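Local coordinates for CYCLIN domain-containing protein (Chaetomium thermophilum, PDB 6Z3U) that probably regulates a cyclin-dependent kinase, acting as the cyclin H-like subunit of the CDK-activating kinase (CAK) complex beside CDK7 and MAT1, at residues Glu214-Glu219 with Glu332-Arg337; Leu226-Tyr231 with Arg326-Lys331. All coordinates share one frame; numbering follows the deposited sequence.

Interaction 1. Residues Glu214-Glu219 with Glu332-Arg337; sequences EQRARE and ELPERR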
loop_
_atom_site.group_PDB
_atom_site.type_symbol
_atom_site.label_atom_id
_atom_site.label_comp_id
_atom_site.label_asym_id
_atom_site.label_seq_id
_atom_site.Cartn_x
_atom_site.Cartn_y
_atom_site.Cartn_z
ATOM N N GLU A 214 -5.923 -0.921 26.773
ATOM C CA GLU A 214 -5.366 -1.283 25.473
ATOM C C GLU A 214 -5.652 -2.740 25.134
ATOM O O GLU A 214 -6.022 -3.061 23.998
ATOM C CB GLU A 214 -3.859 -1.023 25.452
ATOM C CG GLU A 214 -3.195 -1.366 24.123
ATOM C CD GLU A 214 -1.722 -1.002 24.089
ATOM O OE1 GLU A 214 -1.024 -1.425 23.141
ATOM O OE2 GLU A 214 -1.260 -0.295 25.008
ATOM N N GLN A 215 -5.471 -3.640 26.104
ATOM C CA GLN A 215 -5.719 -5.054 25.852
ATOM C C GLN A 215 -7.140 -5.277 25.356
ATOM O O GLN A 215 -7.359 -5.958 24.348
ATOM C CB GLN A 215 -5.464 -5.863 27.125
ATOM C CG GLN A 215 -4.009 -5.917 27.554
ATOM C CD GLN A 215 -3.798 -6.799 28.770
ATOM O OE1 GLN A 215 -3.869 -6.335 29.908
ATOM N NE2 GLN A 215 -3.540 -8.080 28.534
ATOM N N ARG A 216 -8.124 -4.702 26.048
ATOM C CA ARG A 216 -9.512 -4.916 25.657
ATOM C C ARG A 216 -9.815 -4.230 24.334
ATOM O O ARG A 216 -10.395 -4.837 23.425
ATOM C CB ARG A 216 -10.460 -4.423 26.751
ATOM C CG ARG A 216 -11.937 -4.628 26.417
ATOM C CD ARG A 216 -12.224 -6.089 26.103
ATOM N NE ARG A 216 -13.631 -6.344 25.811
ATOM C CZ ARG A 216 -14.091 -7.495 25.333
ATOM N NH1 ARG A 216 -15.386 -7.646 25.096
ATOM N NH2 ARG A 216 -13.255 -8.494 25.086
ATOM N N ALA A 217 -9.434 -2.956 24.207
ATOM C CA ALA A 217 -9.701 -2.223 22.976
ATOM C C ALA A 217 -9.147 -2.950 21.759
ATOM O O ALA A 217 -9.728 -2.869 20.671
ATOM C CB ALA A 217 -9.107 -0.816 23.063
ATOM N N ARG A 218 -8.030 -3.663 21.919
ATOM C CA ARG A 218 -7.472 -4.405 20.793
ATOM C C ARG A 218 -8.372 -5.571 20.396
ATOM O O ARG A 218 -8.612 -5.797 19.204
ATOM C CB ARG A 218 -6.068 -4.900 21.138
ATOM C CG ARG A 218 -5.315 -5.442 19.940
ATOM C CD ARG A 218 -3.821 -5.567 20.204
ATOM N NE ARG A 218 -3.543 -6.390 21.378
ATOM C CZ ARG A 218 -2.754 -6.037 22.391
ATOM N NH1 ARG A 218 -2.122 -4.869 22.394
ATOM N NH2 ARG A 218 -2.586 -6.874 23.405
ATOM N N GLU A 219 -8.880 -6.322 21.377
ATOM C CA GLU A 219 -9.804 -7.409 21.069
ATOM C C GLU A 219 -11.081 -6.883 20.422
ATOM O O GLU A 219 -11.644 -7.528 19.531
ATOM C CB GLU A 219 -10.137 -8.199 22.335
ATOM C CG GLU A 219 -9.077 -9.217 22.750
ATOM C CD GLU A 219 -8.777 -10.242 21.663
ATOM O OE1 GLU A 219 -9.581 -10.365 20.713
ATOM O OE2 GLU A 219 -7.732 -10.921 21.759
ATOM N N GLU A 332 -21.967 -5.938 18.280
ATOM C CA GLU A 332 -21.229 -7.127 17.865
ATOM C C GLU A 332 -19.871 -7.150 18.572
ATOM O O GLU A 332 -18.808 -7.080 17.962
ATOM C CB GLU A 332 -21.077 -7.164 16.345
ATOM C CG GLU A 332 -21.235 -8.551 15.735
ATOM C CD GLU A 332 -22.624 -9.136 15.943
ATOM O OE1 GLU A 332 -23.619 -8.431 15.672
ATOM O OE2 GLU A 332 -22.721 -10.306 16.374
ATOM N N LEU A 333 -19.910 -7.268 19.897
ATOM C CA LEU A 333 -18.702 -7.268 20.701
ATOM C C LEU A 333 -17.970 -8.597 20.542
ATOM O O LEU A 333 -18.517 -9.563 20.006
ATOM C CB LEU A 333 -19.052 -6.997 22.163
ATOM C CG LEU A 333 -19.591 -5.593 22.456
ATOM C CD1 LEU A 333 -20.061 -5.480 23.901
ATOM C CD2 LEU A 333 -18.543 -4.535 22.150
ATOM N N PRO A 334 -16.715 -8.671 20.991
ATOM C CA PRO A 334 -15.951 -9.921 20.833
ATOM C C PRO A 334 -16.630 -11.149 21.412
ATOM O O PRO A 334 -16.355 -12.266 20.953
ATOM C CB PRO A 334 -14.634 -9.615 21.563
ATOM C CG PRO A 334 -14.492 -8.136 21.488
ATOM C CD PRO A 334 -15.888 -7.578 21.535
ATOM N N GLU A 335 -17.499 -10.988 22.412
ATOM C CA GLU A 335 -18.175 -12.148 22.983
ATOM C C GLU A 335 -19.046 -12.851 21.950
ATOM O O GLU A 335 -19.311 -14.051 22.075
ATOM C CB GLU A 335 -19.029 -11.732 24.184
ATOM C CG GLU A 335 -18.237 -11.330 25.418
ATOM C CD GLU A 335 -17.439 -10.060 25.213
ATOM O OE1 GLU A 335 -17.990 -9.099 24.636
ATOM O OE2 GLU A 335 -16.258 -10.024 25.621
ATOM N N ARG A 336 -19.492 -12.125 20.924
ATOM C CA ARG A 336 -20.331 -12.697 19.880
ATOM C C ARG A 336 -19.579 -13.663 18.974
ATOM O O ARG A 336 -20.202 -14.243 18.077
ATOM C CB ARG A 336 -20.952 -11.575 19.046
ATOM C CG ARG A 336 -21.908 -10.686 19.832
ATOM C CD ARG A 336 -23.335 -11.219 19.789
ATOM N NE ARG A 336 -23.951 -11.011 18.482
ATOM C CZ ARG A 336 -25.187 -11.380 18.162
ATOM N NH1 ARG A 336 -25.650 -11.144 16.942
ATOM N NH2 ARG A 336 -25.959 -11.989 19.055
ATOM N N ARG A 337 -18.271 -13.848 19.177
ATOM C CA ARG A 337 -17.528 -14.822 18.384
ATOM C C ARG A 337 -18.173 -16.199 18.458
ATOM O O ARG A 337 -18.209 -16.935 17.466
ATOM C CB ARG A 337 -16.080 -14.901 18.866
ATOM C CG ARG A 337 -15.176 -13.798 18.353
ATOM C CD ARG A 337 -13.743 -14.017 18.818
ATOM N NE ARG A 337 -13.061 -12.764 19.135
ATOM C CZ ARG A 337 -12.288 -12.080 18.293
ATOM N NH1 ARG A 337 -11.717 -10.953 18.696
ATOM N NH2 ARG A 337 -12.080 -12.514 17.054
#
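A helix flank and a proline-centred loop meet here through two ion pairs, with the buried Pro334 between them. Arg216 reaches across with its full length. From CB its chain sets CG anti to the backbone N (chi1 -179°), bends at chi2 and then runs extended, so CB, CG and CD only carry the guanidinium across, and contact begins at the tip. Arg216 CZ lies 3.9 Å from Pro334 CG, which sits over one face of the guanidinium, while Arg216 NH1 approaches Pro334 CD to 3.6 Å. Arg216 NH1 also forms a salt bridge with Glu335 OE2 at 2.6 Å, although the bent N-H direction makes the hydrogen bond weak. Glu335 OE1 lies at the guanidinium edge, in its plane, while the two flat groups are inclined by 42°. An alanine at Arg216 would remove this ion pair and the flat group that packs against Pro334, and would probably loosen the loop's hold on the helix. One turn on, Glu219 OE1 pairs with Arg337 NH1 at 3.0 Å, the carboxylate nearly perpendicular to the guanidinium; the OE2 of Glu219 forms a salt bridge with Arg222. Helix 207-221, part of the C-terminal cyclin domain, thus offers one flank to the loop following helix 313-330. Ala217 and Arg218 pack instead on Leu192 of helix 189-200, whereas Leu333 and Pro334 rest on Ser224, where helix 224-227 begins.

Interaction 2. Residues Leu226-Tyr231 with Arg326-Lys331; sequences LITDAY and RDMLSK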
loop_
_atom_site.group_PDB
_atom_site.type_symbol
_atom_site.label_atom_id
_atom_site.label_comp_id
_atom_site.label_asym_id
_atom_site.label_seq_id
_atom_site.Cartn_x
_atom_site.Cartn_y
_atom_site.Cartn_z
ATOM N N LEU A 226 -14.987 -5.167 12.165
ATOM C CA LEU A 226 -14.846 -5.990 10.972
ATOM C C LEU A 226 -16.130 -6.732 10.631
ATOM O O LEU A 226 -16.369 -7.040 9.457
ATOM C CB LEU A 226 -13.714 -7.000 11.167
ATOM C CG LEU A 226 -12.366 -6.405 11.578
ATOM C CD1 LEU A 226 -11.344 -7.511 11.788
ATOM C CD2 LEU A 226 -11.871 -5.400 10.553
ATOM N N ILE A 227 -16.960 -7.021 11.635
ATOM C CA ILE A 227 -18.225 -7.709 11.407
ATOM C C ILE A 227 -19.371 -6.735 11.159
ATOM O O ILE A 227 -20.404 -7.134 10.602
ATOM C CB ILE A 227 -18.560 -8.620 12.600
ATOM C CG1 ILE A 227 -17.439 -9.640 12.826
ATOM C CG2 ILE A 227 -19.872 -9.347 12.378
ATOM C CD1 ILE A 227 -17.146 -10.530 11.625
ATOM N N THR A 228 -19.220 -5.475 11.554
ATOM C CA THR A 228 -20.218 -4.438 11.350
ATOM C C THR A 228 -19.741 -3.488 10.254
ATOM O O THR A 228 -18.647 -3.636 9.701
ATOM C CB THR A 228 -20.487 -3.690 12.658
ATOM O OG1 THR A 228 -21.710 -2.950 12.546
ATOM C CG2 THR A 228 -19.343 -2.734 12.975
ATOM N N ASP A 229 -20.576 -2.493 9.941
ATOM C CA ASP A 229 -20.272 -1.513 8.903
ATOM C C ASP A 229 -19.455 -0.333 9.421
ATOM O O ASP A 229 -19.587 0.783 8.899
ATOM C CB ASP A 229 -21.569 -1.014 8.263
ATOM C CG ASP A 229 -22.330 -2.117 7.558
ATOM O OD1 ASP A 229 -21.711 -3.148 7.218
ATOM O OD2 ASP A 229 -23.547 -1.949 7.337
ATOM N N ALA A 230 -18.606 -0.547 10.428
ATOM C CA ALA A 230 -17.871 0.563 11.025
ATOM C C ALA A 230 -16.973 1.255 10.004
ATOM O O ALA A 230 -16.931 2.490 9.943
ATOM C CB ALA A 230 -17.046 0.064 12.212
ATOM N N TYR A 231 -16.249 0.481 9.193
ATOM C CA TYR A 231 -15.291 1.078 8.268
ATOM C C TYR A 231 -15.965 2.011 7.271
ATOM O O TYR A 231 -15.357 2.996 6.836
ATOM C CB TYR A 231 -14.529 -0.018 7.519
ATOM C CG TYR A 231 -13.369 -0.614 8.284
ATOM C CD1 TYR A 231 -13.490 -0.942 9.627
ATOM C CD2 TYR A 231 -12.157 -0.861 7.656
ATOM C CE1 TYR A 231 -12.432 -1.489 10.326
ATOM C CE2 TYR A 231 -11.094 -1.411 8.347
ATOM C CZ TYR A 231 -11.238 -1.724 9.680
ATOM O OH TYR A 231 -10.184 -2.269 10.372
ATOM N N ARG A 326 -19.578 4.209 18.768
ATOM C CA ARG A 326 -19.571 3.389 19.974
ATOM C C ARG A 326 -20.806 2.500 20.037
ATOM O O ARG A 326 -20.729 1.345 20.474
ATOM C CB ARG A 326 -19.492 4.287 21.208
ATOM C CG ARG A 326 -19.004 3.589 22.462
ATOM C CD ARG A 326 -19.056 4.526 23.662
ATOM N NE ARG A 326 -18.496 3.927 24.871
ATOM C CZ ARG A 326 -19.182 3.182 25.735
ATOM N NH1 ARG A 326 -20.470 2.927 25.533
ATOM N NH2 ARG A 326 -18.577 2.688 26.806
ATOM N N ASP A 327 -21.956 3.019 19.601
ATOM C CA ASP A 327 -23.187 2.237 19.636
ATOM C C ASP A 327 -23.204 1.175 18.542
ATOM O O ASP A 327 -23.696 0.061 18.758
ATOM C CB ASP A 327 -24.395 3.166 19.504
ATOM C CG ASP A 327 -24.552 4.092 20.700
ATOM O OD1 ASP A 327 -24.242 3.665 21.832
ATOM O OD2 ASP A 327 -24.978 5.250 20.505
ATOM N N MET A 328 -22.674 1.499 17.361
ATOM C CA MET A 328 -22.618 0.514 16.285
ATOM C C MET A 328 -21.744 -0.673 16.670
ATOM O O MET A 328 -22.091 -1.827 16.392
ATOM C CB MET A 328 -22.103 1.165 15.001
ATOM C CG MET A 328 -22.036 0.212 13.818
ATOM S SD MET A 328 -21.794 1.045 12.234
ATOM C CE MET A 328 -23.209 0.430 11.321
ATOM N N LEU A 329 -20.603 -0.409 17.312
ATOM C CA LEU A 329 -19.695 -1.488 17.690
ATOM C C LEU A 329 -20.289 -2.366 18.785
ATOM O O LEU A 329 -20.087 -3.586 18.789
ATOM C CB LEU A 329 -18.358 -0.906 18.150
ATOM C CG LEU A 329 -17.258 -0.789 17.095
ATOM C CD1 LEU A 329 -17.742 -0.026 15.872
ATOM C CD2 LEU A 329 -16.027 -0.126 17.695
ATOM N N SER A 330 -21.019 -1.765 19.727
ATOM C CA SER A 330 -21.518 -2.517 20.871
ATOM C C SER A 330 -22.420 -3.679 20.469
ATOM O O SER A 330 -22.545 -4.642 21.232
ATOM C CB SER A 330 -22.277 -1.580 21.812
ATOM O OG SER A 330 -23.495 -1.152 21.225
ATOM N N LYS A 331 -23.051 -3.613 19.295
ATOM C CA LYS A 331 -23.982 -4.655 18.878
ATOM C C LYS A 331 -23.292 -5.941 18.441
ATOM O O LYS A 331 -23.978 -6.950 18.246
ATOM C CB LYS A 331 -24.859 -4.132 17.738
ATOM C CG LYS A 331 -25.859 -3.067 18.169
ATOM C CD LYS A 331 -26.574 -2.443 16.979
ATOM C CE LYS A 331 -25.605 -1.650 16.116
ATOM N NZ LYS A 331 -26.287 -0.827 15.082
#
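Met328 is the centrepiece of this contact, in which the C-terminal part of helix 313-330 packs against the short connection between helices 224-227 and 230-233. The compact part lies beside it, where Leu329 sends CD1 to Ala230 CB at 3.7 Å; both residues are buried, and helix 236-247 backs them through Ile239, which touches Ala230, and Leu246, which touches Leu329. The Met328 side is more open, for Met328, Thr228 and Asp229 all remain partly exposed. Met328 CG stands anti to the backbone N (chi1 -179°) and the chain continues extended to SD, then bends at chi3. Met328 CG meets Thr228 OG1 at 3.4 Å, the two side chains crossing obliquely, and Met328 SD comes alongside the Asp229-Ala230 peptide, 4.0 Å from Ala230 N. The bend brings Met328 CE against Asp229 CB at 3.8 Å. Of the Asp229 side chain, CB is the atom that meets Met328, while the carboxylate forms a salt bridge through OD2 with Arg32 of helix 25-48. The segments meet without any direct polar bond between them. A flexible thioether and aliphatic branches supply a fit of shape rather than direction, so the joint within the C-terminal cyclin domain rests on packing, and the charge of Asp229 is directed toward helix 25-48.

Followed from the N terminus, the chain runs through the helices up to 189-200 before it reaches helix 207-221, where interaction 1 opens, and then helix 224-227 and the connection to helix 230-233, where interaction 2 opens. It continues through helices 236-247 and 249-261 and a stretch that is not modelled (263-311) before returning along helix 313-330. The end of that helix closes interaction 2, and the loop beyond it closes interaction 1. Interaction 2 is therefore nested inside interaction 1 and the two do not cross. Their centres lie about 11 Å apart, and they touch where Glu332 CG packs 3.7 Å from Ile227 CG2. Together they fasten one returning helix and its following loop to consecutive elements of the C-terminal cyclin domain.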